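Local structure of cystathionine beta-lyase family protein, YNBB B.subtilis ortholog (Clostridium acetobutylicum, 3HVY) at residues D[39-44]-D[225-230]; D[182-187]-D[329-334]. The protein probably acts as a pyridoxal-phosphate-dependent lyase of the methionine gamma-lyase family, related to cystathionine beta-lyases and named for a putative part in aluminium resistance. One frame throughout, in Å; residues are numbered along the deposited sequence.

Contact 1. Residues D[39-44]-D[225-230]. With EDO (1,2-ethanediol), chain Y.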
loop_
_atom_site.group_PDB
_atom_site.type_symbol
_atom_site.label_atom_id
_atom_site.label_comp_id
_atom_site.label_asym_id
_atom_site.label_seq_id
_atom_site.Cartn_x
_atom_site.Cartn_y
_atom_site.Cartn_z
ATOM N N ASP D 39 10.196 4.662 33.744
ATOM C CA ASP D 39 11.273 4.044 32.951
ATOM C C ASP D 39 11.490 2.589 33.311
ATOM O O ASP D 39 11.894 1.795 32.469
ATOM C CB ASP D 39 12.567 4.808 33.122
ATOM C CG ASP D 39 12.547 6.124 32.425
ATOM O OD1 ASP D 39 11.652 6.374 31.593
ATOM O OD2 ASP D 39 13.460 6.887 32.734
ATOM N N GLU D 40 11.299 2.279 34.584
ATOM C CA GLU D 40 11.412 0.897 35.115
ATOM C C GLU D 40 10.349 -0.013 34.533
ATOM O O GLU D 40 10.628 -1.135 34.115
ATOM C CB GLU D 40 11.281 0.913 36.622
ATOM C CG GLU D 40 12.460 1.635 37.293
ATOM C CD GLU D 40 12.238 1.827 38.787
ATOM O OE1 GLU D 40 11.235 1.296 39.308
ATOM O OE2 GLU D 40 13.052 2.525 39.418
ATOM N N ILE D 41 9.123 0.506 34.500
ATOM C CA ILE D 41 8.026 -0.193 33.874
ATOM C C ILE D 41 8.250 -0.338 32.362
ATOM O O ILE D 41 8.011 -1.404 31.801
ATOM C CB ILE D 41 6.691 0.538 34.166
ATOM C CG1 ILE D 41 6.301 0.368 35.643
ATOM C CG2 ILE D 41 5.568 -0.007 33.287
ATOM C CD1 ILE D 41 5.030 1.097 36.009
ATOM N N ARG D 42 8.730 0.715 31.695
ATOM C CA ARG D 42 8.946 0.674 30.268
ATOM C C ARG D 42 9.948 -0.396 29.894
ATOM O O ARG D 42 9.801 -1.075 28.889
ATOM C CB ARG D 42 9.524 2.021 29.834
ATOM C CG ARG D 42 9.697 2.158 28.404
ATOM C CD ARG D 42 10.200 3.564 28.015
ATOM N NE ARG D 42 11.520 3.759 28.596
ATOM C CZ ARG D 42 12.178 4.909 28.659
ATOM N NH1 ARG D 42 11.653 6.003 28.197
ATOM N NH2 ARG D 42 13.384 4.942 29.204
ATOM N N GLU D 43 11.008 -0.503 30.689
ATOM C CA GLU D 43 12.067 -1.456 30.437
ATOM C C GLU D 43 11.526 -2.911 30.501
ATOM O O GLU D 43 11.840 -3.779 29.662
ATOM C CB GLU D 43 13.120 -1.228 31.497
ATOM C CG GLU D 43 14.285 -2.164 31.430
ATOM C CD GLU D 43 15.297 -1.901 32.539
ATOM O OE1 GLU D 43 14.972 -2.131 33.745
ATOM O OE2 GLU D 43 16.437 -1.533 32.177
ATOM N N TYR D 44 10.723 -3.160 31.528
ATOM C CA TYR D 44 10.071 -4.431 31.684
ATOM C C TYR D 44 9.194 -4.752 30.449
ATOM O O TYR D 44 9.279 -5.818 29.852
ATOM C CB TYR D 44 9.200 -4.396 32.934
ATOM C CG TYR D 44 8.499 -5.714 33.113
ATOM C CD1 TYR D 44 9.209 -6.818 33.531
ATOM C CD2 TYR D 44 7.142 -5.861 32.838
ATOM C CE1 TYR D 44 8.608 -8.034 33.685
ATOM C CE2 TYR D 44 6.523 -7.087 32.992
ATOM C CZ TYR D 44 7.276 -8.172 33.417
ATOM O OH TYR D 44 6.749 -9.423 33.596
ATOM N N VAL D 225 0.890 0.787 30.138
ATOM C CA VAL D 225 1.036 1.815 31.131
ATOM C C VAL D 225 1.511 1.218 32.485
ATOM O O VAL D 225 2.219 1.874 33.252
ATOM C CB VAL D 225 -0.231 2.658 31.280
ATOM C CG1 VAL D 225 -0.031 3.692 32.465
ATOM C CG2 VAL D 225 -0.552 3.351 29.929
ATOM N N GLU D 226 1.112 -0.009 32.768
ATOM C CA GLU D 226 1.594 -0.739 33.924
ATOM C C GLU D 226 2.349 -1.964 33.412
ATOM O O GLU D 226 2.336 -2.280 32.212
ATOM C CB GLU D 226 0.436 -1.167 34.841
ATOM C CG GLU D 226 -0.369 0.001 35.448
ATOM C CD GLU D 226 -1.272 -0.418 36.600
ATOM O OE1 GLU D 226 -0.789 -1.133 37.474
ATOM O OE2 GLU D 226 -2.449 0.009 36.676
ATOM N N GLU D 227 2.957 -2.692 34.336
ATOM C CA GLU D 227 3.720 -3.898 33.976
ATOM C C GLU D 227 2.820 -5.102 33.747
ATOM O O GLU D 227 3.268 -6.126 33.229
ATOM C CB GLU D 227 4.822 -4.161 35.029
ATOM C CG GLU D 227 4.420 -4.657 36.373
ATOM C CD GLU D 227 3.486 -3.727 37.198
ATOM O OE1 GLU D 227 3.378 -2.457 36.987
ATOM O OE2 GLU D 227 2.848 -4.325 38.095
ATOM N N LYS D 228 1.549 -4.981 34.147
ATOM C CA LYS D 228 0.547 -6.027 33.940
ATOM C C LYS D 228 -0.614 -5.446 33.177
ATOM O O LYS D 228 -0.803 -4.239 33.133
ATOM C CB LYS D 228 -0.004 -6.560 35.263
ATOM C CG LYS D 228 0.971 -7.331 36.115
ATOM C CD LYS D 228 0.298 -7.933 37.393
ATOM N N GLU D 229 -1.390 -6.338 32.587
ATOM C CA GLU D 229 -2.620 -6.023 31.885
ATOM C C GLU D 229 -3.760 -6.757 32.628
ATOM O O GLU D 229 -3.518 -7.554 33.516
ATOM C CB GLU D 229 -2.500 -6.499 30.427
ATOM C CG GLU D 229 -1.410 -5.787 29.625
ATOM C CD GLU D 229 -1.634 -4.300 29.499
ATOM O OE1 GLU D 229 -2.814 -3.907 29.496
ATOM O OE2 GLU D 229 -0.627 -3.513 29.402
ATOM N N PRO D 230 -5.009 -6.422 32.331
ATOM C CA PRO D 230 -6.155 -7.017 33.061
ATOM C C PRO D 230 -6.226 -8.543 32.946
ATOM O O PRO D 230 -6.705 -9.214 33.843
ATOM C CB PRO D 230 -7.340 -6.346 32.417
ATOM C CG PRO D 230 -6.784 -5.057 31.866
ATOM C CD PRO D 230 -5.430 -5.393 31.379
HETATM C C1 EDO Y . 12.080 11.450 27.187
HETATM O O1 EDO Y . 11.390 11.689 25.972
HETATM C C2 EDO Y . 11.246 10.535 28.051
HETATM O O2 EDO Y . 11.543 9.141 27.869
#
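I41 and Y44, one turn apart on the long helix 18-55, pack against V225 to E227. That loop joins strands 214-218 and 237-241 of the mixed sheet in the PLP-dependent aminotransferase-like fold. No hydrogen bond crosses between the two segments. A chi1 of -71° puts I41 CG1 beside the backbone N and leaves CG2 anti to it. The CG2 methyl lies on the loop backbone, 3.8 Å from V225 O and 3.8 Å from E226 C. I41 CD1 reaches E227 OE1 at 4.0 Å. The I41 and E227 side chains meet at a slant.

Y44 meets E227 through ring atoms CD2 and CE2. CD2 is 3.6 Å from E227 CB. The ring and carboxylate planes are 60° apart. E227 N is buried here and has no hydrogen-bonding partner. K48 and N45 of the same helix bond E227 O and E226 O, respectively.

R42 leaves the helix on the side away from the loop. Its NH1 donates a weak bond to O2 of a bound ethanediol, in the guanidinium plane. D39 OD1 lies over one face, a contact of charges alone. D412 of the second subunit pairs with R42 NE. E227 O sits at the edge of the Y44 ring, 3.4 Å from CE2.

Contact 2. Residues D[182-187]-D[329-334]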
loop_
_atom_site.group_PDB
_atom_site.type_symbol
_atom_site.label_atom_id
_atom_site.label_comp_id
_atom_site.label_asym_id
_atom_site.label_seq_id
_atom_site.Cartn_x
_atom_site.Cartn_y
_atom_site.Cartn_z
ATOM N N ILE D 182 -16.149 -4.287 32.675
ATOM C CA ILE D 182 -15.347 -3.326 33.428
ATOM C C ILE D 182 -14.718 -2.384 32.389
ATOM O O ILE D 182 -14.163 -2.826 31.408
ATOM C CB ILE D 182 -14.244 -4.012 34.235
ATOM C CG1 ILE D 182 -14.879 -5.003 35.236
ATOM C CG2 ILE D 182 -13.317 -2.975 34.929
ATOM C CD1 ILE D 182 -13.878 -5.849 36.059
ATOM N N GLN D 183 -14.842 -1.088 32.599
ATOM C CA GLN D 183 -14.101 -0.082 31.781
ATOM C C GLN D 183 -12.850 0.384 32.585
ATOM O O GLN D 183 -12.973 0.941 33.675
ATOM C CB GLN D 183 -15.034 1.075 31.525
ATOM C CG GLN D 183 -14.517 2.114 30.575
ATOM C CD GLN D 183 -15.589 3.120 30.223
ATOM O OE1 GLN D 183 -16.675 2.749 29.750
ATOM N NE2 GLN D 183 -15.292 4.415 30.433
ATOM N N ARG D 184 -11.657 0.154 32.052
ATOM C CA ARG D 184 -10.422 0.533 32.743
ATOM C C ARG D 184 -10.240 2.058 32.796
ATOM O O ARG D 184 -10.037 2.639 33.864
ATOM C CB ARG D 184 -9.235 -0.137 32.060
ATOM C CG ARG D 184 -7.888 0.216 32.646
ATOM C CD ARG D 184 -6.782 -0.662 31.989
ATOM N NE ARG D 184 -5.483 -0.314 32.503
ATOM C CZ ARG D 184 -4.344 -0.895 32.119
ATOM N NH1 ARG D 184 -4.338 -1.856 31.196
ATOM N NH2 ARG D 184 -3.210 -0.489 32.640
ATOM N N SER D 185 -10.317 2.698 31.631
ATOM C CA SER D 185 -10.175 4.149 31.527
ATOM C C SER D 185 -11.499 4.888 31.793
ATOM O O SER D 185 -12.530 4.556 31.216
ATOM C CB SER D 185 -9.638 4.493 30.131
ATOM O OG SER D 185 -9.392 5.867 30.003
ATOM N N THR D 186 -11.483 5.875 32.684
ATOM C CA THR D 186 -12.675 6.676 32.957
ATOM C C THR D 186 -13.038 7.408 31.669
ATOM O O THR D 186 -12.175 7.734 30.843
ATOM C CB THR D 186 -12.348 7.785 34.006
ATOM O OG1 THR D 186 -11.838 7.177 35.197
ATOM C CG2 THR D 186 -13.542 8.717 34.295
ATOM N N GLY D 187 -14.286 7.725 31.448
ATOM C CA GLY D 187 -14.476 8.588 30.259
ATOM C C GLY D 187 -14.427 10.081 30.612
ATOM O O GLY D 187 -13.461 10.612 31.172
ATOM N N LYS D 329 0.122 7.248 40.460
ATOM C CA LYS D 329 0.664 6.331 39.457
ATOM C C LYS D 329 -0.457 5.928 38.464
ATOM O O LYS D 329 -1.575 5.612 38.828
ATOM C CB LYS D 329 1.355 5.112 40.092
ATOM C CG LYS D 329 2.590 5.482 41.029
ATOM C CD LYS D 329 3.699 6.299 40.314
ATOM C CE LYS D 329 5.002 6.421 41.132
ATOM N NZ LYS D 329 4.961 7.417 42.223
ATOM N N ARG D 330 -0.121 6.037 37.187
ATOM C CA ARG D 330 -1.073 5.913 36.114
ATOM C C ARG D 330 -1.410 4.497 35.661
ATOM O O ARG D 330 -0.636 3.540 35.831
ATOM C CB ARG D 330 -0.552 6.723 34.919
ATOM C CG ARG D 330 -0.162 8.173 35.244
ATOM C CD ARG D 330 -1.247 8.857 35.952
ATOM N NE ARG D 330 -0.964 10.218 36.467
ATOM C CZ ARG D 330 -1.228 11.329 35.785
ATOM N NH1 ARG D 330 -1.670 11.264 34.554
ATOM N NH2 ARG D 330 -1.031 12.516 36.328
ATOM N N THR D 331 -2.610 4.400 35.108
ATOM C CA THR D 331 -3.054 3.188 34.486
ATOM C C THR D 331 -3.413 3.377 33.034
ATOM O O THR D 331 -3.513 2.374 32.279
ATOM C CB THR D 331 -4.241 2.581 35.261
ATOM O OG1 THR D 331 -4.352 1.212 34.906
ATOM C CG2 THR D 331 -5.559 3.288 34.961
ATOM N N ASP D 332 -3.667 4.643 32.631
ATOM C CA ASP D 332 -3.876 4.990 31.243
ATOM C C ASP D 332 -3.127 6.295 30.904
ATOM O O ASP D 332 -2.412 6.825 31.740
ATOM C CB ASP D 332 -5.357 5.034 30.894
ATOM C CG ASP D 332 -6.074 6.149 31.577
ATOM O OD1 ASP D 332 -5.398 7.131 31.904
ATOM O OD2 ASP D 332 -7.300 6.070 31.772
ATOM N N ILE D 333 -3.255 6.750 29.670
ATOM C CA ILE D 333 -2.532 7.939 29.179
ATOM C C ILE D 333 -3.319 9.256 29.278
ATOM O O ILE D 333 -2.866 10.295 28.808
ATOM C CB ILE D 333 -2.026 7.779 27.712
ATOM C CG1 ILE D 333 -3.169 7.545 26.734
ATOM C CG2 ILE D 333 -0.974 6.636 27.577
ATOM C CD1 ILE D 333 -2.793 7.766 25.258
ATOM N N ILE D 334 -4.462 9.224 29.925
ATOM C CA ILE D 334 -5.334 10.387 29.953
ATOM C C ILE D 334 -5.032 11.326 31.127
ATOM O O ILE D 334 -4.729 10.856 32.221
ATOM C CB ILE D 334 -6.800 9.983 30.106
ATOM C CG1 ILE D 334 -7.206 8.940 29.051
ATOM C CG2 ILE D 334 -7.721 11.232 30.058
ATOM C CD1 ILE D 334 -6.897 9.363 27.666
#
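The R184 guanidinium meets T331 at its edge. T331 OG1 lies in the plane of the group and is gripped side-on by two nitrogens. NE and NH2 each donate to it at 3.1 Å, with N-H...O angles of 146° and 145°. T331 O approaches the same group obliquely, 2.9 Å from NH2. The R184 chain is extended from CG to NE, which carries the guanidinium across to the loop. Its other terminal nitrogen, NH1, pairs with N219 and E229. T331 OG1 also has a probable bond to E226.

The carboxylate of D332 is the second flat group. Both its oxygens are met from above the plane. S185 OG, anti to its own backbone N (chi1 -176°), donates to D332 OD2 at 2.7 Å. S193 OG is a further partner of OD2. On the other oxygen, OD1, the backbone N of I334 donates at 3.0 Å, which closes an Asx turn. I334 CG1 packs 3.9 Å from S185 OG.

Within 182-187, Q183 NE2 donates to S185 O at 2.9 Å, and the acceptor lies in the amide plane. Q183 OE1 accepts from Y127 N.

The contact joins two sheets of the chain. Residues 182-187 leave the C-terminal end of the parallel strand 177-183 in the large mixed sheet. Residues 329-334 lead into strand 334-338 of the smaller antiparallel sheet. The arrangement is consistent with a polar junction between the large and small domains of a fold type I PLP enzyme.

The centres of contacts 1 and 2 lie 14 Å apart, and the loop 225-230 touches both segments of contact 2. E226 OE2 is 2.9 Å from T331 OG1, a probable hydrogen bond. E229 OE1 forms a salt bridge with R184 NH1 at 3.1 Å. V225, on the same loop, packs with CB 3.4 Å from T331 O and CG1 3.4 Å from R330 O. The loop thus connects helix 18-55 to the junction between the sheets. The cofactor-bearing lysine, K244, carries PLP as a modified residue. The next residue, N245, is touched by V225 of contact 1 and by I333 of contact 2, which places both near the cofactor-bearing loop.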